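Local coordinates for protein alpha-1,2-mannosidase (PDB 2WW2) that hydrolyses alpha-mannosides with inversion of anomeric configuration, as a calcium-dependent family GH92 enzyme of a human gut symbiont, at residues E6-V11 and E265-Y270; G78-M83 and N182-E187; S123-S128 and L258-A263; A244-R249 and F301-S306. All blocks are in the same frame, centred on the assembly; numbering follows the deposited sequence.

Contact 1 (E6-V11 and E265-Y270)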
loop_
_atom_site.group_PDB
_atom_site.type_symbol
_atom_site.label_atom_id
_atom_site.label_comp_id
_atom_site.label_asym_id
_atom_site.label_seq_id
_atom_site.Cartn_x
_atom_site.Cartn_y
_atom_site.Cartn_z
ATOM N N GLU A 6 1.289 -27.618 35.085
ATOM C CA GLU A 6 1.928 -28.612 34.238
ATOM C C GLU A 6 1.972 -28.091 32.802
ATOM O O GLU A 6 1.250 -27.163 32.459
ATOM C CB GLU A 6 1.133 -29.932 34.293
ATOM C CG GLU A 6 1.062 -30.588 35.696
ATOM C CD GLU A 6 2.299 -31.439 36.000
ATOM O OE1 GLU A 6 3.284 -31.386 35.219
ATOM O OE2 GLU A 6 2.310 -32.153 37.018
ATOM N N PHE A 7 2.788 -28.706 31.950
ATOM C CA PHE A 7 2.935 -28.200 30.593
ATOM C C PHE A 7 1.616 -28.122 29.830
ATOM O O PHE A 7 1.368 -27.131 29.121
ATOM C CB PHE A 7 3.995 -29.001 29.829
ATOM C CG PHE A 7 5.395 -28.729 30.319
ATOM C CD1 PHE A 7 5.769 -27.431 30.667
ATOM C CD2 PHE A 7 6.300 -29.741 30.469
ATOM C CE1 PHE A 7 7.051 -27.161 31.145
ATOM C CE2 PHE A 7 7.573 -29.489 30.951
ATOM C CZ PHE A 7 7.949 -28.200 31.283
ATOM N N VAL A 8 0.739 -29.105 30.015
ATOM C CA VAL A 8 -0.539 -29.102 29.262
ATOM C C VAL A 8 -1.438 -27.953 29.727
ATOM O O VAL A 8 -2.284 -27.491 28.974
ATOM C CB VAL A 8 -1.286 -30.470 29.340
ATOM C CG1 VAL A 8 -1.917 -30.640 30.723
ATOM C CG2 VAL A 8 -2.354 -30.579 28.250
ATOM N N ASP A 9 -1.236 -27.473 30.957
ATOM C CA ASP A 9 -2.011 -26.332 31.486
ATOM C C ASP A 9 -1.738 -25.037 30.709
ATOM O O ASP A 9 -2.533 -24.092 30.759
ATOM C CB ASP A 9 -1.720 -26.091 32.983
ATOM C CG ASP A 9 -2.181 -27.242 33.861
ATOM O OD1 ASP A 9 -3.202 -27.862 33.513
ATOM O OD2 ASP A 9 -1.538 -27.521 34.900
ATOM N N TYR A 10 -0.618 -24.985 30.001
ATOM C CA TYR A 10 -0.298 -23.813 29.194
ATOM C C TYR A 10 -0.989 -23.834 27.818
ATOM O O TYR A 10 -1.013 -22.823 27.109
ATOM C CB TYR A 10 1.216 -23.702 29.008
ATOM C CG TYR A 10 1.933 -23.335 30.287
ATOM C CD1 TYR A 10 1.709 -22.089 30.901
ATOM C CD2 TYR A 10 2.827 -24.208 30.874
ATOM C CE1 TYR A 10 2.372 -21.730 32.079
ATOM C CE2 TYR A 10 3.490 -23.861 32.080
ATOM C CZ TYR A 10 3.247 -22.619 32.655
ATOM O OH TYR A 10 3.881 -22.259 33.817
ATOM N N VAL A 11 -1.566 -24.972 27.442
ATOM C CA VAL A 11 -2.067 -25.126 26.074
ATOM C C VAL A 11 -3.424 -24.452 25.882
ATOM O O VAL A 11 -4.363 -24.745 26.618
ATOM C CB VAL A 11 -2.181 -26.608 25.655
ATOM C CG1 VAL A 11 -2.846 -26.746 24.262
ATOM C CG2 VAL A 11 -0.798 -27.259 25.660
ATOM N N GLU A 265 -2.221 -36.850 31.265
ATOM C CA GLU A 265 -0.918 -37.483 31.471
ATOM C C GLU A 265 -0.172 -37.684 30.151
ATOM O O GLU A 265 1.022 -37.416 30.064
ATOM C CB GLU A 265 -1.060 -38.812 32.216
ATOM C CG GLU A 265 0.270 -39.517 32.423
ATOM C CD GLU A 265 0.142 -40.711 33.333
ATOM O OE1 GLU A 265 -0.587 -41.655 32.972
ATOM O OE2 GLU A 265 0.768 -40.706 34.411
ATOM N N GLN A 266 -0.873 -38.129 29.110
ATOM C CA GLN A 266 -0.220 -38.270 27.804
ATOM C C GLN A 266 0.332 -36.934 27.294
ATOM O O GLN A 266 1.483 -36.845 26.841
ATOM C CB GLN A 266 -1.198 -38.868 26.787
ATOM C CG GLN A 266 -1.522 -40.329 27.095
ATOM C CD GLN A 266 -0.256 -41.190 27.096
ATOM O OE1 GLN A 266 0.469 -41.238 26.098
ATOM N NE2 GLN A 266 0.023 -41.850 28.214
ATOM N N TRP A 267 -0.484 -35.884 27.345
ATOM C CA TRP A 267 0.003 -34.590 26.871
ATOM C C TRP A 267 1.198 -34.112 27.704
ATOM O O TRP A 267 2.191 -33.627 27.157
ATOM C CB TRP A 267 -1.110 -33.548 26.857
ATOM C CG TRP A 267 -1.982 -33.721 25.646
ATOM C CD1 TRP A 267 -3.247 -34.250 25.608
ATOM C CD2 TRP A 267 -1.633 -33.400 24.298
ATOM N NE1 TRP A 267 -3.706 -34.268 24.308
ATOM C CE2 TRP A 267 -2.733 -33.753 23.488
ATOM C CE3 TRP A 267 -0.484 -32.857 23.690
ATOM C CZ2 TRP A 267 -2.722 -33.594 22.102
ATOM C CZ3 TRP A 267 -0.487 -32.665 22.316
ATOM C CH2 TRP A 267 -1.598 -33.041 21.537
ATOM N N ASN A 268 1.124 -34.265 29.019
ATOM C CA ASN A 268 2.251 -33.834 29.830
ATOM C C ASN A 268 3.528 -34.609 29.477
ATOM O O ASN A 268 4.623 -34.045 29.456
ATOM C CB ASN A 268 1.927 -33.952 31.322
ATOM C CG ASN A 268 1.092 -32.782 31.816
ATOM O OD1 ASN A 268 1.213 -31.677 31.300
ATOM N ND2 ASN A 268 0.263 -33.014 32.822
ATOM N N ASN A 269 3.384 -35.909 29.224
ATOM C CA ASN A 269 4.526 -36.738 28.826
ATOM C C ASN A 269 5.172 -36.254 27.521
ATOM O O ASN A 269 6.391 -36.083 27.442
ATOM C CB ASN A 269 4.106 -38.212 28.684
ATOM C CG ASN A 269 3.869 -38.903 30.046
ATOM O OD1 ASN A 269 4.188 -38.351 31.111
ATOM N ND2 ASN A 269 3.334 -40.122 30.007
ATOM N N TYR A 270 4.360 -36.070 26.488
ATOM C CA TYR A 270 4.887 -35.676 25.179
ATOM C C TYR A 270 5.323 -34.206 25.141
ATOM O O TYR A 270 6.402 -33.894 24.621
ATOM C CB TYR A 270 3.895 -36.009 24.049
ATOM C CG TYR A 270 3.854 -37.504 23.748
ATOM C CD1 TYR A 270 4.844 -38.100 22.978
ATOM C CD2 TYR A 270 2.845 -38.313 24.261
ATOM C CE1 TYR A 270 4.827 -39.471 22.718
ATOM C CE2 TYR A 270 2.825 -39.679 24.018
ATOM C CZ TYR A 270 3.812 -40.242 23.246
ATOM O OH TYR A 270 3.771 -41.583 22.999
#
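Val8 and Asn268 mark the closest backbone approach, their CA atoms 5.5 Å apart, where residues 6-11 near the N-terminus run past the helical residues 265-270. The Asn268 side chain bridges the gap. Its CG stands beside its own backbone N, anti to the carbonyl carbon (chi1 -80°), and OD1 accepts the amide of Val8, with N to OD1 2.9 Å and an N-H...O angle of 158°. The donor sits nearly along the C=O axis, at a C=O...N angle of 165°. Phe7 N is also near, but its angle to OD1 is too poor for a bond. OD1 rests 3.3 Å from Val8 CG1 as well, while the other branch of the amide, ND2, lies 3.5 Å from Glu6 CB. Glu6 crosses Asn268 at about a right angle; its OE2 is bound by Lys3 N. Beside this polar bridge, Val8 CG2 packs 3.5 Å from Trp267 CB. The indole leads away from the segment, and its NE1 donates to Ala33 O. An alanine in place of Asn268 would probably leave Val8 N without its acceptor and open a gap against Glu6 CB and Val8 CG1. The turn is secured internally by Asp9, whose OD2 accepts from Glu6 N at 2.8 Å and whose OD1 forms a salt bridge with Arg264 on the same helix. Here the N-terminal segment is laid against helix 256-271, one of two successive helices that follow the beta-sandwich strands and probably link that domain to the catalytic one.

Contact 2 (G78-M83 and N182-E187)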
loop_
_atom_site.group_PDB
_atom_site.type_symbol
_atom_site.label_atom_id
_atom_site.label_comp_id
_atom_site.label_asym_id
_atom_site.label_seq_id
_atom_site.Cartn_x
_atom_site.Cartn_y
_atom_site.Cartn_z
ATOM N N GLY A 78 -15.060 -39.667 7.448
ATOM C CA GLY A 78 -15.277 -40.617 8.547
ATOM C C GLY A 78 -15.768 -39.892 9.779
ATOM O O GLY A 78 -15.271 -40.142 10.865
ATOM N N THR A 79 -16.737 -38.996 9.607
ATOM C CA THR A 79 -17.169 -38.103 10.697
ATOM C C THR A 79 -18.631 -38.339 11.084
ATOM O O THR A 79 -19.480 -38.603 10.221
ATOM C CB THR A 79 -16.903 -36.589 10.335
ATOM O OG1 THR A 79 -17.233 -35.743 11.440
ATOM C CG2 THR A 79 -17.694 -36.135 9.102
ATOM N N PHE A 80 -18.910 -38.276 12.391
ATOM C CA PHE A 80 -20.272 -38.312 12.902
ATOM C C PHE A 80 -20.315 -37.379 14.104
ATOM O O PHE A 80 -19.257 -36.881 14.533
ATOM C CB PHE A 80 -20.715 -39.752 13.246
ATOM C CG PHE A 80 -20.062 -40.340 14.464
ATOM C CD1 PHE A 80 -20.677 -40.250 15.707
ATOM C CD2 PHE A 80 -18.860 -41.039 14.368
ATOM C CE1 PHE A 80 -20.086 -40.805 16.844
ATOM C CE2 PHE A 80 -18.272 -41.598 15.520
ATOM C CZ PHE A 80 -18.882 -41.470 16.751
ATOM N N SER A 81 -21.500 -37.066 14.624
ATOM C CA SER A 81 -21.536 -36.175 15.794
ATOM C C SER A 81 -22.509 -36.681 16.833
ATOM O O SER A 81 -23.403 -37.475 16.541
ATOM C CB SER A 81 -21.897 -34.725 15.424
ATOM O OG SER A 81 -23.253 -34.623 15.008
ATOM N N ILE A 82 -22.339 -36.177 18.046
ATOM C CA ILE A 82 -23.214 -36.501 19.150
ATOM C C ILE A 82 -23.623 -35.145 19.741
ATOM O O ILE A 82 -22.784 -34.266 19.878
ATOM C CB ILE A 82 -22.434 -37.303 20.215
ATOM C CG1 ILE A 82 -22.152 -38.729 19.726
ATOM C CG2 ILE A 82 -23.183 -37.333 21.533
ATOM C CD1 ILE A 82 -21.092 -39.449 20.568
ATOM N N MET A 83 -24.907 -34.965 20.050
ATOM C CA MET A 83 -25.387 -33.687 20.556
ATOM C C MET A 83 -26.431 -33.900 21.646
ATOM O O MET A 83 -27.547 -34.329 21.380
ATOM C CB MET A 83 -25.984 -32.832 19.419
ATOM C CG MET A 83 -26.403 -31.448 19.883
ATOM S SD MET A 83 -25.017 -30.519 20.610
ATOM C CE MET A 83 -25.823 -28.943 20.843
ATOM N N ASN A 182 -16.373 -45.355 8.198
ATOM C CA ASN A 182 -15.981 -45.367 9.588
ATOM C C ASN A 182 -17.113 -46.032 10.394
ATOM O O ASN A 182 -18.275 -45.619 10.304
ATOM C CB ASN A 182 -15.656 -43.937 10.075
ATOM C CG ASN A 182 -15.237 -43.897 11.525
ATOM O OD1 ASN A 182 -14.060 -44.132 11.878
ATOM N ND2 ASN A 182 -16.186 -43.585 12.383
ATOM N N TYR A 183 -16.774 -47.102 11.116
ATOM C CA TYR A 183 -17.765 -47.890 11.858
ATOM C C TYR A 183 -17.699 -47.446 13.301
ATOM O O TYR A 183 -16.636 -47.520 13.921
ATOM C CB TYR A 183 -17.419 -49.377 11.744
ATOM C CG TYR A 183 -17.310 -49.840 10.309
ATOM C CD1 TYR A 183 -18.448 -50.169 9.577
ATOM C CD2 TYR A 183 -16.077 -49.904 9.665
ATOM C CE1 TYR A 183 -18.359 -50.591 8.239
ATOM C CE2 TYR A 183 -15.977 -50.327 8.325
ATOM C CZ TYR A 183 -17.121 -50.660 7.632
ATOM O OH TYR A 183 -17.038 -51.054 6.322
ATOM N N PHE A 184 -18.812 -46.962 13.844
ATOM C CA PHE A 184 -18.775 -46.416 15.196
ATOM C C PHE A 184 -19.733 -47.143 16.142
ATOM O O PHE A 184 -20.665 -47.831 15.709
ATOM C CB PHE A 184 -19.038 -44.904 15.187
ATOM C CG PHE A 184 -20.403 -44.516 14.659
ATOM C CD1 PHE A 184 -21.523 -44.535 15.494
ATOM C CD2 PHE A 184 -20.564 -44.105 13.344
ATOM C CE1 PHE A 184 -22.782 -44.163 15.009
ATOM C CE2 PHE A 184 -21.820 -43.736 12.840
ATOM C CZ PHE A 184 -22.931 -43.762 13.669
ATOM N N MET A 185 -19.469 -47.022 17.443
ATOM C CA MET A 185 -20.388 -47.555 18.441
ATOM C C MET A 185 -20.316 -46.704 19.680
ATOM O O MET A 185 -19.280 -46.081 19.976
ATOM C CB MET A 185 -20.114 -49.030 18.791
ATOM C CG MET A 185 -18.864 -49.299 19.604
ATOM S SD MET A 185 -18.849 -50.944 20.400
ATOM C CE MET A 185 -19.948 -50.736 21.788
ATOM N N MET A 186 -21.422 -46.678 20.405
ATOM C CA MET A 186 -21.465 -45.917 21.638
ATOM C C MET A 186 -22.398 -46.563 22.649
ATOM O O MET A 186 -23.302 -47.328 22.299
ATOM C CB MET A 186 -21.877 -44.475 21.362
ATOM C CG MET A 186 -23.275 -44.318 20.874
ATOM S SD MET A 186 -23.614 -42.610 20.400
ATOM C CE MET A 186 -22.851 -42.600 18.783
ATOM N N GLU A 187 -22.161 -46.260 23.911
ATOM C CA GLU A 187 -22.933 -46.863 24.966
ATOM C C GLU A 187 -23.354 -45.751 25.902
ATOM O O GLU A 187 -22.587 -44.815 26.103
ATOM C CB GLU A 187 -22.054 -47.869 25.704
ATOM C CG GLU A 187 -22.758 -48.556 26.866
ATOM C CD GLU A 187 -21.796 -49.350 27.722
ATOM O OE1 GLU A 187 -20.776 -48.791 28.173
ATOM O OE2 GLU A 187 -22.057 -50.536 27.938
#
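Phe80 and Phe184 meet face to face in the space between strands 80-83 and 182-187, whose axes lie 10.0 Å apart and run in nearly the same direction, 19° apart. The rings form an offset stack, with centroids 4.2 Å apart and planes inclined by 20°. Because of the offset, Phe80 reaches past the Phe184 ring onto its stem, CE2 of Phe80 coming within 3.4 Å of CB of Phe184. In both residues CG is set between the backbone N and the carbonyl carbon (chi1 71° in Phe80). Farther along, Met186 bends at chi3 and lodges its methyl between two neighbours on the other strand: CE is 3.8 Å from Phe80 CE1 and 4.0 Å from Ile82 CD1. Ile82 and Met186 thus meet tip to tip. At the other end the bare backbone of Gly78 makes the hollow, its CA 3.7 Å from Asn182 CB. Asn182 brings ND2 to the edge of the Phe80 ring, near its plane, and directs OD1 to Ser235 OG. Thr233 of strand 229-236 also touches Phe80 and Met186. Interdigitating apolar side chains between strands that face each other at this separation are the core packing of a beta-sandwich, the fold of the GH92 N-terminal domain.

Contact 3 (S123-S128 and L258-A263)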
loop_
_atom_site.group_PDB
_atom_site.type_symbol
_atom_site.label_atom_id
_atom_site.label_comp_id
_atom_site.label_asym_id
_atom_site.label_seq_id
_atom_site.Cartn_x
_atom_site.Cartn_y
_atom_site.Cartn_z
ATOM N N SER A 123 -19.175 -32.365 28.939
ATOM C CA SER A 123 -17.767 -32.367 28.574
ATOM C C SER A 123 -17.377 -33.697 27.946
ATOM O O SER A 123 -18.079 -34.720 28.099
ATOM C CB SER A 123 -16.852 -31.991 29.743
ATOM O OG SER A 123 -16.616 -33.072 30.626
ATOM N N LEU A 124 -16.288 -33.670 27.194
ATOM C CA LEU A 124 -15.804 -34.867 26.541
ATOM C C LEU A 124 -14.282 -34.885 26.572
ATOM O O LEU A 124 -13.632 -33.843 26.497
ATOM C CB LEU A 124 -16.297 -34.919 25.088
ATOM C CG LEU A 124 -15.896 -33.771 24.161
ATOM C CD1 LEU A 124 -15.787 -34.293 22.764
ATOM C CD2 LEU A 124 -16.886 -32.613 24.202
ATOM N N SER A 125 -13.726 -36.087 26.632
ATOM C CA SER A 125 -12.290 -36.287 26.629
ATOM C C SER A 125 -12.031 -37.434 25.668
ATOM O O SER A 125 -12.858 -38.333 25.542
ATOM C CB SER A 125 -11.810 -36.651 28.046
ATOM O OG SER A 125 -11.881 -35.500 28.891
ATOM N N ALA A 126 -10.893 -37.409 24.981
ATOM C CA ALA A 126 -10.636 -38.412 23.955
ATOM C C ALA A 126 -9.504 -39.364 24.332
ATOM O O ALA A 126 -8.587 -38.994 25.067
ATOM C CB ALA A 126 -10.314 -37.714 22.628
ATOM N N THR A 127 -9.558 -40.579 23.806
ATOM C CA THR A 127 -8.409 -41.459 23.807
ATOM C C THR A 127 -7.933 -41.410 22.349
ATOM O O THR A 127 -8.412 -40.570 21.594
ATOM C CB THR A 127 -8.813 -42.904 24.198
ATOM O OG1 THR A 127 -9.791 -43.402 23.276
ATOM C CG2 THR A 127 -9.404 -42.945 25.633
ATOM N N SER A 128 -7.024 -42.299 21.945
ATOM C CA SER A 128 -6.560 -42.331 20.548
ATOM C C SER A 128 -7.723 -42.538 19.576
ATOM O O SER A 128 -7.789 -41.901 18.525
ATOM C CB SER A 128 -5.552 -43.473 20.345
ATOM O OG SER A 128 -4.345 -43.207 21.058
ATOM N N LEU A 258 -11.840 -40.221 34.135
ATOM C CA LEU A 258 -10.774 -41.195 33.876
ATOM C C LEU A 258 -10.058 -40.882 32.554
ATOM O O LEU A 258 -8.825 -40.815 32.509
ATOM C CB LEU A 258 -11.307 -42.633 33.849
ATOM C CG LEU A 258 -10.218 -43.723 33.718
ATOM C CD1 LEU A 258 -9.363 -43.783 34.978
ATOM C CD2 LEU A 258 -10.816 -45.115 33.431
ATOM N N ILE A 259 -10.832 -40.683 31.487
ATOM C CA ILE A 259 -10.259 -40.415 30.157
ATOM C C ILE A 259 -9.509 -39.077 30.146
ATOM O O ILE A 259 -8.418 -38.944 29.573
ATOM C CB ILE A 259 -11.361 -40.411 29.056
ATOM C CG1 ILE A 259 -12.168 -41.725 29.098
ATOM C CG2 ILE A 259 -10.748 -40.131 27.644
ATOM C CD1 ILE A 259 -11.314 -43.029 29.132
ATOM N N SER A 260 -10.106 -38.085 30.787
ATOM C CA SER A 260 -9.469 -36.785 30.944
ATOM C C SER A 260 -8.086 -36.891 31.628
ATOM O O SER A 260 -7.098 -36.355 31.114
ATOM C CB SER A 260 -10.394 -35.859 31.745
ATOM O OG SER A 260 -9.798 -34.590 31.954
ATOM N N GLY A 261 -8.030 -37.543 32.794
ATOM C CA GLY A 261 -6.749 -37.749 33.501
ATOM C C GLY A 261 -5.720 -38.470 32.638
ATOM O O GLY A 261 -4.537 -38.116 32.620
ATOM N N LYS A 262 -6.151 -39.508 31.936
ATOM C CA LYS A 262 -5.232 -40.222 31.070
ATOM C C LYS A 262 -4.703 -39.347 29.920
ATOM O O LYS A 262 -3.518 -39.397 29.602
ATOM C CB LYS A 262 -5.911 -41.455 30.484
ATOM C CG LYS A 262 -6.199 -42.553 31.492
ATOM C CD LYS A 262 -6.880 -43.714 30.767
ATOM C CE LYS A 262 -6.996 -44.942 31.642
ATOM N NZ LYS A 262 -7.431 -46.079 30.772
ATOM N N ALA A 263 -5.576 -38.571 29.280
ATOM C CA ALA A 263 -5.138 -37.701 28.187
ATOM C C ALA A 263 -4.226 -36.594 28.717
ATOM O O ALA A 263 -3.251 -36.194 28.079
ATOM C CB ALA A 263 -6.341 -37.109 27.463
HETATM O O HOH W 1 -7.397 -40.363 27.208
#
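The first torsions of Thr127 and Ile259 turn a methyl of each toward the other. Ile259 holds CG1 anti to the carbonyl carbon (chi1 -54°), leaving CG2 anti to the backbone N and directed at the strand. Thr127 turns CG2 beside its backbone N, with OG1 between N and the carbonyl carbon (chi1 59°), and so presents a methyl to the helix. The two CG2 methyls lie 3.7 Å apart. CG2 of Ile259 also sits against the backbone, 3.5 Å from Ser125 O and close to Ala126 O, while Ser125 CB packs 3.7 Å from the same methyl. Ser125 OG lies 3.2 Å from Ser260 CB and is hydrogen-bonded to Tyr110 O. Thr127 OG1 is engaged by Glu250 OE1 and Gly130 N. The axes of strand 123-126 and helix 258-263 approach to 7.1 Å at 47°, and Ala263 CB closes up on Ala126 O. No hydrogen bond joins the segments directly; one water does so, donating to Ala126 O at 2.8 Å and to Ile259 O at 2.9 Å. Ile259 O also accepts the helical bond from Ala263 N, so it has two donors. The seam between strand and helix is therefore held by methyl packing and one water bridge, with the hydroxyls of Ser125 and Thr127 bonded to residues beyond it.

Contact 4 (A244-R249 and F301-S306)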
loop_
_atom_site.group_PDB
_atom_site.type_symbol
_atom_site.label_atom_id
_atom_site.label_comp_id
_atom_site.label_asym_id
_atom_site.label_seq_id
_atom_site.Cartn_x
_atom_site.Cartn_y
_atom_site.Cartn_z
ATOM N N ALA A 244 -15.467 -52.405 18.139
ATOM C CA ALA A 244 -15.806 -52.911 19.473
ATOM C C ALA A 244 -14.543 -53.244 20.261
ATOM O O ALA A 244 -14.474 -53.025 21.466
ATOM C CB ALA A 244 -16.734 -54.121 19.375
ATOM N N ILE A 245 -13.532 -53.771 19.580
ATOM C CA ILE A 245 -12.231 -53.997 20.222
ATOM C C ILE A 245 -11.634 -52.670 20.730
ATOM O O ILE A 245 -11.170 -52.579 21.884
ATOM C CB ILE A 245 -11.249 -54.679 19.230
ATOM C CG1 ILE A 245 -11.707 -56.114 18.950
ATOM C CG2 ILE A 245 -9.817 -54.661 19.767
ATOM C CD1 ILE A 245 -11.054 -56.754 17.718
ATOM N N ASN A 246 -11.643 -51.651 19.871
ATOM C CA ASN A 246 -11.170 -50.315 20.246
ATOM C C ASN A 246 -11.938 -49.790 21.450
ATOM O O ASN A 246 -11.339 -49.276 22.385
ATOM C CB ASN A 246 -11.310 -49.314 19.087
ATOM C CG ASN A 246 -10.420 -49.667 17.904
ATOM O OD1 ASN A 246 -9.519 -50.492 18.034
ATOM N ND2 ASN A 246 -10.658 -49.034 16.756
ATOM N N PHE A 247 -13.265 -49.927 21.409
ATOM C CA PHE A 247 -14.133 -49.498 22.520
ATOM C C PHE A 247 -13.739 -50.203 23.816
ATOM O O PHE A 247 -13.573 -49.572 24.871
ATOM C CB PHE A 247 -15.597 -49.818 22.184
ATOM C CG PHE A 247 -16.591 -49.451 23.278
ATOM C CD1 PHE A 247 -17.322 -48.255 23.213
ATOM C CD2 PHE A 247 -16.820 -50.315 24.341
ATOM C CE1 PHE A 247 -18.248 -47.922 24.200
ATOM C CE2 PHE A 247 -17.738 -49.986 25.338
ATOM C CZ PHE A 247 -18.459 -48.791 25.262
ATOM N N ASN A 248 -13.586 -51.519 23.736
ATOM C CA ASN A 248 -13.308 -52.310 24.941
ATOM C C ASN A 248 -11.928 -52.048 25.510
ATOM O O ASN A 248 -11.732 -52.037 26.736
ATOM C CB ASN A 248 -13.539 -53.794 24.667
ATOM C CG ASN A 248 -15.009 -54.135 24.630
ATOM O OD1 ASN A 248 -15.781 -53.676 25.478
ATOM N ND2 ASN A 248 -15.412 -54.948 23.654
ATOM N N ARG A 249 -10.968 -51.788 24.631
ATOM C CA ARG A 249 -9.635 -51.505 25.106
ATOM C C ARG A 249 -9.519 -50.104 25.692
ATOM O O ARG A 249 -8.814 -49.908 26.683
ATOM C CB ARG A 249 -8.605 -51.674 23.993
ATOM C CG ARG A 249 -7.183 -51.686 24.535
ATOM C CD ARG A 249 -6.157 -51.928 23.453
ATOM N NE ARG A 249 -6.255 -53.247 22.824
ATOM C CZ ARG A 249 -6.594 -53.453 21.552
ATOM N NH1 ARG A 249 -6.937 -52.427 20.768
ATOM N NH2 ARG A 249 -6.612 -54.688 21.064
ATOM N N PHE A 301 -3.134 -43.992 11.676
ATOM C CA PHE A 301 -4.302 -44.537 10.991
ATOM C C PHE A 301 -4.361 -46.064 11.174
ATOM O O PHE A 301 -5.064 -46.784 10.444
ATOM C CB PHE A 301 -4.236 -44.164 9.508
ATOM C CG PHE A 301 -5.580 -44.095 8.842
ATOM C CD1 PHE A 301 -6.463 -43.068 9.146
ATOM C CD2 PHE A 301 -5.954 -45.045 7.894
ATOM C CE1 PHE A 301 -7.720 -43.002 8.522
ATOM C CE2 PHE A 301 -7.195 -44.965 7.258
ATOM C CZ PHE A 301 -8.082 -43.938 7.592
ATOM N N TYR A 302 -3.609 -46.554 12.156
ATOM C CA TYR A 302 -3.595 -47.970 12.477
ATOM C C TYR A 302 -4.310 -48.224 13.800
ATOM O O TYR A 302 -4.597 -47.283 14.588
ATOM C CB TYR A 302 -2.159 -48.515 12.534
ATOM C CG TYR A 302 -1.230 -47.774 13.481
ATOM C CD1 TYR A 302 -1.066 -48.190 14.802
ATOM C CD2 TYR A 302 -0.521 -46.664 13.050
ATOM C CE1 TYR A 302 -0.220 -47.510 15.669
ATOM C CE2 TYR A 302 0.331 -45.977 13.908
ATOM C CZ TYR A 302 0.478 -46.408 15.205
ATOM O OH TYR A 302 1.327 -45.726 16.032
ATOM N N GLU A 303 -4.571 -49.497 14.039
ATOM C CA GLU A 303 -5.380 -49.950 15.145
ATOM C C GLU A 303 -4.736 -51.236 15.659
ATOM O O GLU A 303 -3.875 -51.819 14.994
ATOM C CB GLU A 303 -6.822 -50.193 14.646
ATOM C CG GLU A 303 -7.334 -49.016 13.778
ATOM C CD GLU A 303 -8.809 -49.110 13.395
ATOM O OE1 GLU A 303 -9.625 -49.560 14.218
ATOM O OE2 GLU A 303 -9.151 -48.693 12.271
ATOM N N PHE A 304 -5.121 -51.670 16.848
ATOM C CA PHE A 304 -4.555 -52.899 17.380
ATOM C C PHE A 304 -5.613 -53.973 17.430
ATOM O O PHE A 304 -6.625 -53.823 18.109
ATOM C CB PHE A 304 -3.933 -52.659 18.750
ATOM C CG PHE A 304 -2.750 -51.735 18.707
ATOM C CD1 PHE A 304 -1.501 -52.216 18.332
ATOM C CD2 PHE A 304 -2.884 -50.394 19.032
ATOM C CE1 PHE A 304 -0.406 -51.374 18.286
ATOM C CE2 PHE A 304 -1.798 -49.538 18.982
ATOM C CZ PHE A 304 -0.546 -50.041 18.602
ATOM N N ASP A 305 -5.361 -55.058 16.709
ATOM C CA ASP A 305 -6.343 -56.124 16.560
ATOM C C ASP A 305 -6.521 -56.948 17.843
ATOM O O ASP A 305 -5.984 -56.590 18.885
ATOM C CB ASP A 305 -5.967 -57.014 15.369
ATOM C CG ASP A 305 -4.720 -57.860 15.623
ATOM O OD1 ASP A 305 -4.198 -57.912 16.759
ATOM O OD2 ASP A 305 -4.254 -58.482 14.654
ATOM N N SER A 306 -7.280 -58.039 17.773
ATOM C CA SER A 306 -7.560 -58.838 18.983
ATOM C C SER A 306 -6.298 -59.446 19.592
ATOM O O SER A 306 -6.265 -59.728 20.786
ATOM C CB SER A 306 -8.602 -59.928 18.722
ATOM O OG SER A 306 -8.147 -60.835 17.737
HETATM O O HOH W 2 -6.805 -50.007 18.466
#
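Asn246 ND2 donates to Glu303 OE1 at 2.8 Å, nearly straight at 160°. The acceptor lies close to the amide plane, whereas the donor meets OE1 from the anti side, 34° out of the carboxylate plane. ND2 has a second acceptor in Ser235 O; Ser236 OG also bonds OE1, and Phe237 N bonds OE2. Arg249 holds Phe304 O with both terminal nitrogens, NH1 at 3.0 Å and NH2 at 3.1 Å, reaching it from the same face of the carbonyl. A weak bond runs from NH2 to Asp305 O. A water extends the link, donating to Asn246 OD1 at 2.8 Å and accepting from Phe304 N. An alanine in place of Asn246 would probably cost Glu303 OE1 and Ser235 O a donor each and leave the water without its acceptor on the helix. Around this polar centre, Phe304 CB lies over one face of the guanidinium, 3.6 Å from Arg249 NH1. Ile245 sets CG2 3.7 Å from Phe304 O and CD1 4.0 Å from Ser306 N. Arg249 thus bonds to backbone carbonyls at 304-305, so these bonds probably depend little on the side chains there, and Phe304 O, which also accepts from Gln242 NE2, is probably somewhat polarised by the cation.

In the fold
Contacts 1 and 3 use successive turns of helix 256-271, with centres 13 Å apart: one holds the N-terminal segment, the other strand 121-126. Contact 4 employs the preceding helix, 240-250, whose Ala244 and Phe247 pack against Met185 and Glu187 on the strand of contact 2; Met185 SD lies 3.7 Å from Ala244 CA. Strand 182-188 thus turns one face to the interior of contact 2 and the other to helix 240-250, which in turn meets segment 301-306. Contacts 2 and 3 have centres 16 Å apart, whereas contacts 1 and 2 lie about 27 Å apart between centres. No residue of the four contacts is a ligand of either sodium ion; together they join the beta-sandwich, the two linking helices and the catalytic domain.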